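Local coordinates for cupin type-2 domain-containing protein (Neisseria meningitidis, PDB 2I45) that is of unknown function but adopts the cupin fold, a small beta-barrel that in many relatives holds a metal ion or small ligand, at residues L8-P21 against F31-H43. Sequence-based numbering, arbitrary orientation.
Sequences LKQHLAAIKEYWQP and FHLVKLLGDYGWH
In this cupin beta-barrel the N-terminal helix 8-13 crosses residues 31-37 of strand 29-37 at 56°, and the loop after it runs on to the corner beyond the strand, with W19 held between L36 and Y40. CD1 of L36 sits over one face of the indole, 3.7 Å from the centroid of its six-membered ring. From the opposite face Y40 presents its ring edge in an edge-to-face pair, 4.4 Å between the centroids of the Y40 ring and the five-membered ring of W19, planes at 55°. Because W19 turns CG beside its own backbone N (chi1 -74°), the indole reaches the corner at G38, and NE1 gives a weak, bent hydrogen bond to L37 O (3.1 Å). Beyond the corner, D39 OD2 accepts from G41 N in an Asx turn that spans Y40. The neighbouring Y18 ring receives CB of L37 over a face, 4.1 Å from its centroid. K35, extended beyond CG, runs past I15, its CG 4.2 Å from I15 CG1, and brings NZ 3.2 Å from I15 O in a weak hydrogen bond. Deeper in, L12 stands nearly perpendicular to L33, CD1 of L12 lying 3.4 Å from CB of L33, while L12 also reaches S94 and V55 on strands 92-99 and 50-56. CD of P21 packs on CG1 of V34, and P21 CA makes a CA-H...O contact with L33 O (3.1 Å), just before E22 pairs with L33 through the backbone. Apolar packing, including the aliphatic stem of K35, makes up most of this junction; its polar links are weak, although the I15 carbonyl would probably favour the lysine's positive charge.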
ATOM      1  N   LEU B   8      -7.362   2.255  -7.030  1.00 52.07           N
ATOM      2  CA  LEU B   8      -7.862   2.709  -5.760  1.00 51.50           C
ATOM      3  C   LEU B   8      -9.008   3.677  -5.921  1.00 51.88           C
ATOM      4  O   LEU B   8     -10.130   3.299  -5.568  1.00 52.45           O
ATOM      5  CB  LEU B   8      -6.719   3.289  -4.914  1.00 51.03           C
ATOM      6  CG  LEU B   8      -5.955   2.400  -3.913  1.00 51.62           C
ATOM      7  CD1 LEU B   8      -6.062   0.821  -4.133  1.00 45.12           C
ATOM      8  CD2 LEU B   8      -4.515   2.867  -3.711  1.00 50.85           C
ATOM      9  N   LYS B   9      -8.774   4.880  -6.465  1.00 52.05           N
ATOM     10  CA  LYS B   9      -9.851   5.887  -6.545  1.00 52.72           C
ATOM     11  C   LYS B   9     -11.147   5.330  -7.159  1.00 52.36           C
ATOM     12  O   LYS B   9     -12.221   5.339  -6.545  1.00 52.13           O
ATOM     13  CB  LYS B   9      -9.433   7.153  -7.311  1.00 53.75           C
ATOM     14  CG  LYS B   9      -8.267   7.959  -6.693  1.00 57.65           C
ATOM     15  CD  LYS B   9      -8.601   8.615  -5.341  1.00 59.07           C
ATOM     16  CE  LYS B   9      -8.090  10.071  -5.272  1.00 63.46           C
ATOM     17  NZ  LYS B   9      -8.444  10.985  -6.487  1.00 63.71           N
ATOM     18  N   GLN B  10     -11.048   4.822  -8.365  1.00 52.53           N
ATOM     19  CA  GLN B  10     -12.226   4.309  -8.977  1.00 53.54           C
ATOM     20  C   GLN B  10     -12.877   3.132  -8.172  1.00 53.78           C
ATOM     21  O   GLN B  10     -14.109   3.112  -8.061  1.00 54.07           O
ATOM     22  CB  GLN B  10     -12.017   4.051 -10.478  1.00 53.70           C
ATOM     23  CG  GLN B  10     -11.800   2.601 -10.829  1.00 57.93           C
ATOM     24  CD  GLN B  10     -11.248   2.405 -12.234  1.00 61.53           C
ATOM     25  OE1 GLN B  10     -11.129   1.252 -12.686  1.00 62.94           O
ATOM     26  NE2 GLN B  10     -10.893   3.515 -12.927  1.00 58.50           N
ATOM     27  N   HIS B  11     -12.103   2.203  -7.590  1.00 52.69           N
ATOM     28  CA  HIS B  11     -12.735   1.169  -6.729  1.00 52.57           C
ATOM     29  C   HIS B  11     -13.489   1.769  -5.514  1.00 52.92           C
ATOM     30  O   HIS B  11     -14.591   1.326  -5.111  1.00 53.62           O
ATOM     31  CB  HIS B  11     -11.718   0.138  -6.239  1.00 51.77           C
ATOM     32  CG  HIS B  11     -11.482  -0.970  -7.204  1.00 51.24           C
ATOM     33  ND1 HIS B  11     -11.923  -2.247  -6.987  1.00 55.16           N
ATOM     34  CD2 HIS B  11     -10.854  -0.997  -8.401  1.00 54.14           C
ATOM     35  CE1 HIS B  11     -11.581  -3.019  -8.006  1.00 53.92           C
ATOM     36  NE2 HIS B  11     -10.935  -2.284  -8.882  1.00 52.03           N
ATOM     37  N   LEU B  12     -12.885   2.777  -4.919  1.00 52.08           N
ATOM     38  CA  LEU B  12     -13.481   3.356  -3.761  1.00 51.97           C
ATOM     39  C   LEU B  12     -14.756   4.093  -4.156  1.00 51.77           C
ATOM     40  O   LEU B  12     -15.806   3.808  -3.599  1.00 52.08           O
ATOM     41  CB  LEU B  12     -12.485   4.274  -3.043  1.00 51.99           C
ATOM     42  CG  LEU B  12     -11.608   3.961  -1.828  1.00 52.03           C
ATOM     43  CD1 LEU B  12     -11.252   2.481  -1.639  1.00 50.93           C
ATOM     44  CD2 LEU B  12     -10.336   4.825  -2.010  1.00 47.18           C
ATOM     45  N   ALA B  13     -14.663   5.031  -5.101  1.00 51.29           N
ATOM     46  CA  ALA B  13     -15.849   5.727  -5.607  1.00 51.15           C
ATOM     47  C   ALA B  13     -17.067   4.807  -5.809  1.00 51.21           C
ATOM     48  O   ALA B  13     -18.189   5.258  -5.605  1.00 51.23           O
ATOM     49  CB  ALA B  13     -15.532   6.509  -6.886  1.00 50.63           C
ATOM     50  N   ALA B  14     -16.851   3.523  -6.134  1.00 51.09           N
ATOM     51  CA  ALA B  14     -17.961   2.553  -6.354  1.00 50.89           C
ATOM     52  C   ALA B  14     -18.652   2.133  -5.067  1.00 51.17           C
ATOM     53  O   ALA B  14     -19.781   1.626  -5.083  1.00 51.07           O
ATOM     54  CB  ALA B  14     -17.467   1.297  -7.097  1.00 50.36           C
ATOM     55  N   ILE B  15     -17.966   2.329  -3.946  1.00 51.30           N
ATOM     56  CA  ILE B  15     -18.470   1.880  -2.667  1.00 51.31           C
ATOM     57  C   ILE B  15     -19.000   3.109  -1.942  1.00 51.93           C
ATOM     58  O   ILE B  15     -18.269   4.017  -1.610  1.00 51.77           O
ATOM     59  CB  ILE B  15     -17.420   1.018  -1.881  1.00 50.82           C
ATOM     60  CG1 ILE B  15     -17.187   1.538  -0.484  1.00 51.74           C
ATOM     61  CG2 ILE B  15     -16.055   1.007  -2.562  1.00 49.91           C
ATOM     62  CD1 ILE B  15     -18.204   1.058   0.507  1.00 57.48           C
ATOM     63  N   LYS B  16     -20.306   3.140  -1.743  1.00 53.25           N
ATOM     64  CA  LYS B  16     -20.969   4.315  -1.159  1.00 54.41           C
ATOM     65  C   LYS B  16     -21.604   3.926   0.176  1.00 53.56           C
ATOM     66  O   LYS B  16     -22.474   4.628   0.654  1.00 53.75           O
ATOM     67  CB  LYS B  16     -22.000   4.946  -2.158  1.00 54.76           C
ATOM     68  CG  LYS B  16     -21.969   6.526  -2.210  1.00 55.67           C
ATOM     69  CD  LYS B  16     -23.421   7.181  -2.334  1.00 56.36           C
ATOM     70  CE  LYS B  16     -23.701   8.380  -1.346  1.00 55.84           C
ATOM     71  NZ  LYS B  16     -24.694   8.139  -0.210  1.00 51.26           N
ATOM     72  N   GLU B  17     -21.143   2.801   0.754  1.00 53.48           N
ATOM     73  CA  GLU B  17     -21.599   2.249   2.063  1.00 53.40           C
ATOM     74  C   GLU B  17     -20.491   2.345   3.094  1.00 52.65           C
ATOM     75  O   GLU B  17     -19.361   2.626   2.741  1.00 53.52           O
ATOM     76  CB  GLU B  17     -22.041   0.773   1.942  1.00 53.96           C
ATOM     77  CG  GLU B  17     -23.524   0.563   1.613  1.00 55.01           C
ATOM     78  CD  GLU B  17     -24.441   1.578   2.306  1.00 60.37           C
ATOM     79  OE1 GLU B  17     -24.323   1.820   3.550  1.00 62.32           O
ATOM     80  OE2 GLU B  17     -25.296   2.150   1.592  1.00 61.97           O
ATOM     81  N   TYR B  18     -20.752   2.091   4.363  1.00 51.19           N
ATOM     82  CA  TYR B  18     -19.775   2.566   5.295  1.00 49.99           C
ATOM     83  C   TYR B  18     -18.935   1.686   6.100  1.00 50.91           C
ATOM     84  O   TYR B  18     -17.878   2.105   6.489  1.00 51.38           O
ATOM     85  CB  TYR B  18     -20.310   3.631   6.213  1.00 49.82           C
ATOM     86  CG  TYR B  18     -19.784   4.974   5.836  1.00 46.72           C
ATOM     87  CD1 TYR B  18     -20.633   5.952   5.325  1.00 47.39           C
ATOM     88  CD2 TYR B  18     -18.466   5.251   5.937  1.00 43.41           C
ATOM     89  CE1 TYR B  18     -20.183   7.195   4.962  1.00 46.69           C
ATOM     90  CE2 TYR B  18     -17.996   6.508   5.582  1.00 47.40           C
ATOM     91  CZ  TYR B  18     -18.871   7.464   5.102  1.00 46.47           C
ATOM     92  OH  TYR B  18     -18.423   8.677   4.748  1.00 47.20           O
ATOM     93  N   TRP B  19     -19.363   0.517   6.476  1.00 51.28           N
ATOM     94  CA  TRP B  19     -18.348  -0.301   7.113  1.00 51.42           C
ATOM     95  C   TRP B  19     -18.476  -1.524   6.302  1.00 52.66           C
ATOM     96  O   TRP B  19     -18.669  -2.619   6.822  1.00 52.79           O
ATOM     97  CB  TRP B  19     -18.580  -0.463   8.634  1.00 50.12           C
ATOM     98  CG  TRP B  19     -18.219   0.823   9.381  1.00 49.40           C
ATOM     99  CD1 TRP B  19     -18.902   2.057   9.326  1.00 48.94           C
ATOM    100  CD2 TRP B  19     -17.085   1.041  10.228  1.00 45.07           C
ATOM    101  NE1 TRP B  19     -18.241   2.997  10.098  1.00 48.55           N
ATOM    102  CE2 TRP B  19     -17.135   2.411  10.665  1.00 45.84           C
ATOM    103  CE3 TRP B  19     -16.048   0.234  10.657  1.00 43.52           C
ATOM    104  CZ2 TRP B  19     -16.188   2.964  11.519  1.00 46.29           C
ATOM    105  CZ3 TRP B  19     -15.081   0.791  11.493  1.00 48.12           C
ATOM    106  CH2 TRP B  19     -15.157   2.156  11.916  1.00 48.11           C
ATOM    107  N   GLN B  20     -18.436  -1.304   4.982  1.00 53.83           N
ATOM    108  CA  GLN B  20     -18.664  -2.394   4.029  1.00 54.22           C
ATOM    109  C   GLN B  20     -17.515  -2.634   3.063  1.00 54.28           C
ATOM    110  O   GLN B  20     -17.508  -2.169   1.940  1.00 54.16           O
ATOM    111  CB  GLN B  20     -20.041  -2.294   3.410  1.00 53.80           C
ATOM    112  CG  GLN B  20     -21.014  -2.874   4.378  1.00 55.10           C
ATOM    113  CD  GLN B  20     -22.413  -2.313   4.254  1.00 59.88           C
ATOM    114  OE1 GLN B  20     -23.146  -2.202   5.256  1.00 60.43           O
ATOM    115  NE2 GLN B  20     -22.814  -1.979   3.028  1.00 62.02           N
ATOM    116  N   PRO B  21     -16.521  -3.402   3.532  1.00 55.52           N
ATOM    117  CA  PRO B  21     -15.304  -3.604   2.771  1.00 55.55           C
ATOM    118  C   PRO B  21     -15.641  -4.292   1.484  1.00 55.73           C
ATOM    119  O   PRO B  21     -16.449  -5.212   1.496  1.00 55.80           O
ATOM    120  CB  PRO B  21     -14.496  -4.566   3.664  1.00 55.57           C
ATOM    121  CG  PRO B  21     -15.533  -5.276   4.489  1.00 55.24           C
ATOM    122  CD  PRO B  21     -16.510  -4.185   4.790  1.00 54.98           C
ATOM    123  N   PHE B  31      -6.806  -7.467  -0.571  1.00 47.20           N
ATOM    124  CA  PHE B  31      -7.006  -6.005  -0.315  1.00 47.05           C
ATOM    125  C   PHE B  31      -8.426  -5.797   0.111  1.00 46.78           C
ATOM    126  O   PHE B  31      -9.357  -6.328  -0.524  1.00 45.48           O
ATOM    127  CB  PHE B  31      -6.635  -5.116  -1.503  1.00 46.18           C
ATOM    128  CG  PHE B  31      -5.238  -5.375  -2.062  1.00 48.36           C
ATOM    129  CD1 PHE B  31      -4.180  -4.509  -1.798  1.00 52.65           C
ATOM    130  CD2 PHE B  31      -4.969  -6.471  -2.844  1.00 50.25           C
ATOM    131  CE1 PHE B  31      -2.884  -4.729  -2.308  1.00 49.32           C
ATOM    132  CE2 PHE B  31      -3.666  -6.704  -3.324  1.00 51.59           C
ATOM    133  CZ  PHE B  31      -2.642  -5.822  -3.066  1.00 50.37           C
ATOM    134  N   HIS B  32      -8.572  -5.077   1.224  1.00 47.51           N
ATOM    135  CA  HIS B  32      -9.853  -4.637   1.701  1.00 49.15           C
ATOM    136  C   HIS B  32      -9.971  -3.116   1.425  1.00 49.70           C
ATOM    137  O   HIS B  32      -9.063  -2.325   1.769  1.00 49.28           O
ATOM    138  CB  HIS B  32      -9.948  -4.939   3.182  1.00 49.98           C
ATOM    139  CG  HIS B  32     -10.010  -6.402   3.515  1.00 53.81           C
ATOM    140  ND1 HIS B  32     -11.062  -6.961   4.211  1.00 57.77           N
ATOM    141  CD2 HIS B  32      -9.157  -7.421   3.244  1.00 57.96           C
ATOM    142  CE1 HIS B  32     -10.850  -8.262   4.359  1.00 58.86           C
ATOM    143  NE2 HIS B  32      -9.698  -8.568   3.782  1.00 58.37           N
ATOM    144  N   LEU B  33     -11.047  -2.710   0.759  1.00 50.61           N
ATOM    145  CA  LEU B  33     -11.323  -1.262   0.573  1.00 51.92           C
ATOM    146  C   LEU B  33     -12.626  -1.014   1.302  1.00 52.60           C
ATOM    147  O   LEU B  33     -13.604  -1.708   1.057  1.00 52.74           O
ATOM    148  CB  LEU B  33     -11.451  -0.828  -0.895  1.00 51.56           C
ATOM    149  CG  LEU B  33     -10.414  -1.313  -1.921  1.00 50.90           C
ATOM    150  CD1 LEU B  33     -10.806  -1.129  -3.357  1.00 50.46           C
ATOM    151  CD2 LEU B  33      -9.132  -0.692  -1.680  1.00 53.31           C
ATOM    152  N   VAL B  34     -12.611  -0.045   2.219  1.00 52.93           N
ATOM    153  CA  VAL B  34     -13.731   0.188   3.116  1.00 52.72           C
ATOM    154  C   VAL B  34     -13.716   1.625   3.435  1.00 52.52           C
ATOM    155  O   VAL B  34     -12.662   2.239   3.403  1.00 53.90           O
ATOM    156  CB  VAL B  34     -13.492  -0.375   4.484  1.00 53.07           C
ATOM    157  CG1 VAL B  34     -14.808  -0.843   5.081  1.00 50.64           C
ATOM    158  CG2 VAL B  34     -12.445  -1.409   4.437  1.00 52.76           C
ATOM    159  N   LYS B  35     -14.860   2.170   3.816  1.00 51.92           N
ATOM    160  CA  LYS B  35     -14.869   3.546   4.214  1.00 50.93           C
ATOM    161  C   LYS B  35     -15.280   3.557   5.650  1.00 50.46           C
ATOM    162  O   LYS B  35     -16.095   2.792   6.004  1.00 50.19           O
ATOM    163  CB  LYS B  35     -15.805   4.325   3.324  1.00 50.41           C
ATOM    164  CG  LYS B  35     -15.287   4.421   1.884  1.00 52.50           C
ATOM    165  CD  LYS B  35     -16.078   5.473   1.015  1.00 51.22           C
ATOM    166  CE  LYS B  35     -15.595   5.460  -0.421  1.00 50.07           C
ATOM    167  NZ  LYS B  35     -16.269   6.471  -1.332  1.00 53.44           N
ATOM    168  N   LEU B  36     -14.676   4.437   6.458  1.00 51.50           N
ATOM    169  CA  LEU B  36     -14.832   4.575   7.913  1.00 50.92           C
ATOM    170  C   LEU B  36     -15.365   5.940   8.346  1.00 50.42           C
ATOM    171  O   LEU B  36     -14.911   6.992   7.825  1.00 50.92           O
ATOM    172  CB  LEU B  36     -13.456   4.464   8.535  1.00 51.53           C
ATOM    173  CG  LEU B  36     -13.086   3.092   9.056  1.00 54.79           C
ATOM    174  CD1 LEU B  36     -13.659   1.868   8.267  1.00 55.34           C
ATOM    175  CD2 LEU B  36     -11.604   3.015   9.178  1.00 54.56           C
ATOM    176  N   LEU B  37     -16.297   5.910   9.313  1.00 48.07           N
ATOM    177  CA  LEU B  37     -16.868   7.083   9.947  1.00 46.08           C
ATOM    178  C   LEU B  37     -17.213   6.690  11.400  1.00 46.21           C
ATOM    179  O   LEU B  37     -17.547   5.536  11.644  1.00 45.00           O
ATOM    180  CB  LEU B  37     -18.089   7.537   9.181  1.00 44.46           C
ATOM    181  CG  LEU B  37     -18.606   8.938   9.572  1.00 43.26           C
ATOM    182  CD1 LEU B  37     -17.529   9.991   9.568  1.00 40.35           C
ATOM    183  CD2 LEU B  37     -19.715   9.414   8.662  1.00 38.71           C
ATOM    184  N   GLY B  38     -17.089   7.623  12.352  1.00 46.46           N
ATOM    185  CA  GLY B  38     -17.172   7.302  13.808  1.00 46.89           C
ATOM    186  C   GLY B  38     -16.374   6.054  14.158  1.00 47.50           C
ATOM    187  O   GLY B  38     -15.269   5.915  13.684  1.00 47.60           O
ATOM    188  N   ASP B  39     -16.934   5.117  14.937  1.00 47.98           N
ATOM    189  CA  ASP B  39     -16.322   3.796  15.094  1.00 48.02           C
ATOM    190  C   ASP B  39     -17.304   2.705  15.410  1.00 48.39           C
ATOM    191  O   ASP B  39     -18.497   2.949  15.620  1.00 47.94           O
ATOM    192  CB  ASP B  39     -15.314   3.806  16.233  1.00 49.05           C
ATOM    193  CG  ASP B  39     -15.954   4.264  17.554  1.00 51.07           C
ATOM    194  OD1 ASP B  39     -16.103   5.517  17.736  1.00 53.29           O
ATOM    195  OD2 ASP B  39     -16.307   3.388  18.373  1.00 45.98           O
ATOM    196  N   TYR B  40     -16.784   1.473  15.474  1.00 48.47           N
ATOM    197  CA  TYR B  40     -17.616   0.335  15.799  1.00 48.19           C
ATOM    198  C   TYR B  40     -17.012  -0.448  16.891  1.00 47.10           C
ATOM    199  O   TYR B  40     -17.182  -1.662  16.919  1.00 46.53           O
ATOM    200  CB  TYR B  40     -17.822  -0.599  14.601  1.00 49.37           C
ATOM    201  CG  TYR B  40     -19.091  -0.307  13.852  1.00 52.24           C
ATOM    202  CD1 TYR B  40     -19.131   0.785  12.965  1.00 53.20           C
ATOM    203  CD2 TYR B  40     -20.268  -1.057  14.042  1.00 53.17           C
ATOM    204  CE1 TYR B  40     -20.238   1.129  12.258  1.00 48.71           C
ATOM    205  CE2 TYR B  40     -21.438  -0.704  13.297  1.00 54.40           C
ATOM    206  CZ  TYR B  40     -21.366   0.416  12.407  1.00 52.67           C
ATOM    207  OH  TYR B  40     -22.386   0.885  11.614  1.00 55.04           O
ATOM    208  N   GLY B  41     -16.273   0.222  17.759  1.00 45.85           N
ATOM    209  CA  GLY B  41     -15.658  -0.461  18.883  1.00 45.81           C
ATOM    210  C   GLY B  41     -14.345  -1.179  18.582  1.00 46.92           C
ATOM    211  O   GLY B  41     -13.620  -0.819  17.654  1.00 46.17           O
ATOM    212  N   TRP B  42     -14.008  -2.166  19.424  1.00 46.93           N
ATOM    213  CA  TRP B  42     -12.705  -2.755  19.376  1.00 46.55           C
ATOM    214  C   TRP B  42     -12.794  -3.938  18.449  1.00 48.58           C
ATOM    215  O   TRP B  42     -13.791  -4.597  18.436  1.00 48.71           O
ATOM    216  CB  TRP B  42     -12.248  -3.152  20.798  1.00 45.16           C
ATOM    217  CG  TRP B  42     -11.981  -1.965  21.663  1.00 40.16           C
ATOM    218  CD1 TRP B  42     -12.889  -1.261  22.332  1.00 38.65           C
ATOM    219  CD2 TRP B  42     -10.719  -1.331  21.885  1.00 38.04           C
ATOM    220  NE1 TRP B  42     -12.305  -0.176  22.948  1.00 39.93           N
ATOM    221  CE2 TRP B  42     -10.963  -0.201  22.702  1.00 40.36           C
ATOM    222  CE3 TRP B  42      -9.393  -1.595  21.450  1.00 35.26           C
ATOM    223  CZ2 TRP B  42      -9.930   0.673  23.139  1.00 41.37           C
ATOM    224  CZ3 TRP B  42      -8.368  -0.756  21.878  1.00 39.31           C
ATOM    225  CH2 TRP B  42      -8.640   0.383  22.703  1.00 41.28           C
ATOM    226  N   HIS B  43     -11.757  -4.201  17.668  1.00 51.56           N
ATOM    227  CA  HIS B  43     -11.632  -5.472  16.955  1.00 54.76           C
ATOM    228  C   HIS B  43     -10.266  -5.939  17.282  1.00 55.25           C
ATOM    229  O   HIS B  43      -9.443  -5.114  17.697  1.00 55.77           O
ATOM    230  CB  HIS B  43     -11.622  -5.274  15.425  1.00 55.16           C
ATOM    231  CG  HIS B  43     -12.659  -4.323  14.929  1.00 60.38           C
ATOM    232  ND1 HIS B  43     -12.650  -2.976  15.239  1.00 66.02           N
ATOM    233  CD2 HIS B  43     -13.734  -4.512  14.124  1.00 64.82           C
ATOM    234  CE1 HIS B  43     -13.678  -2.378  14.651  1.00 65.53           C
ATOM    235  NE2 HIS B  43     -14.350  -3.287  13.965  1.00 65.76           N
TER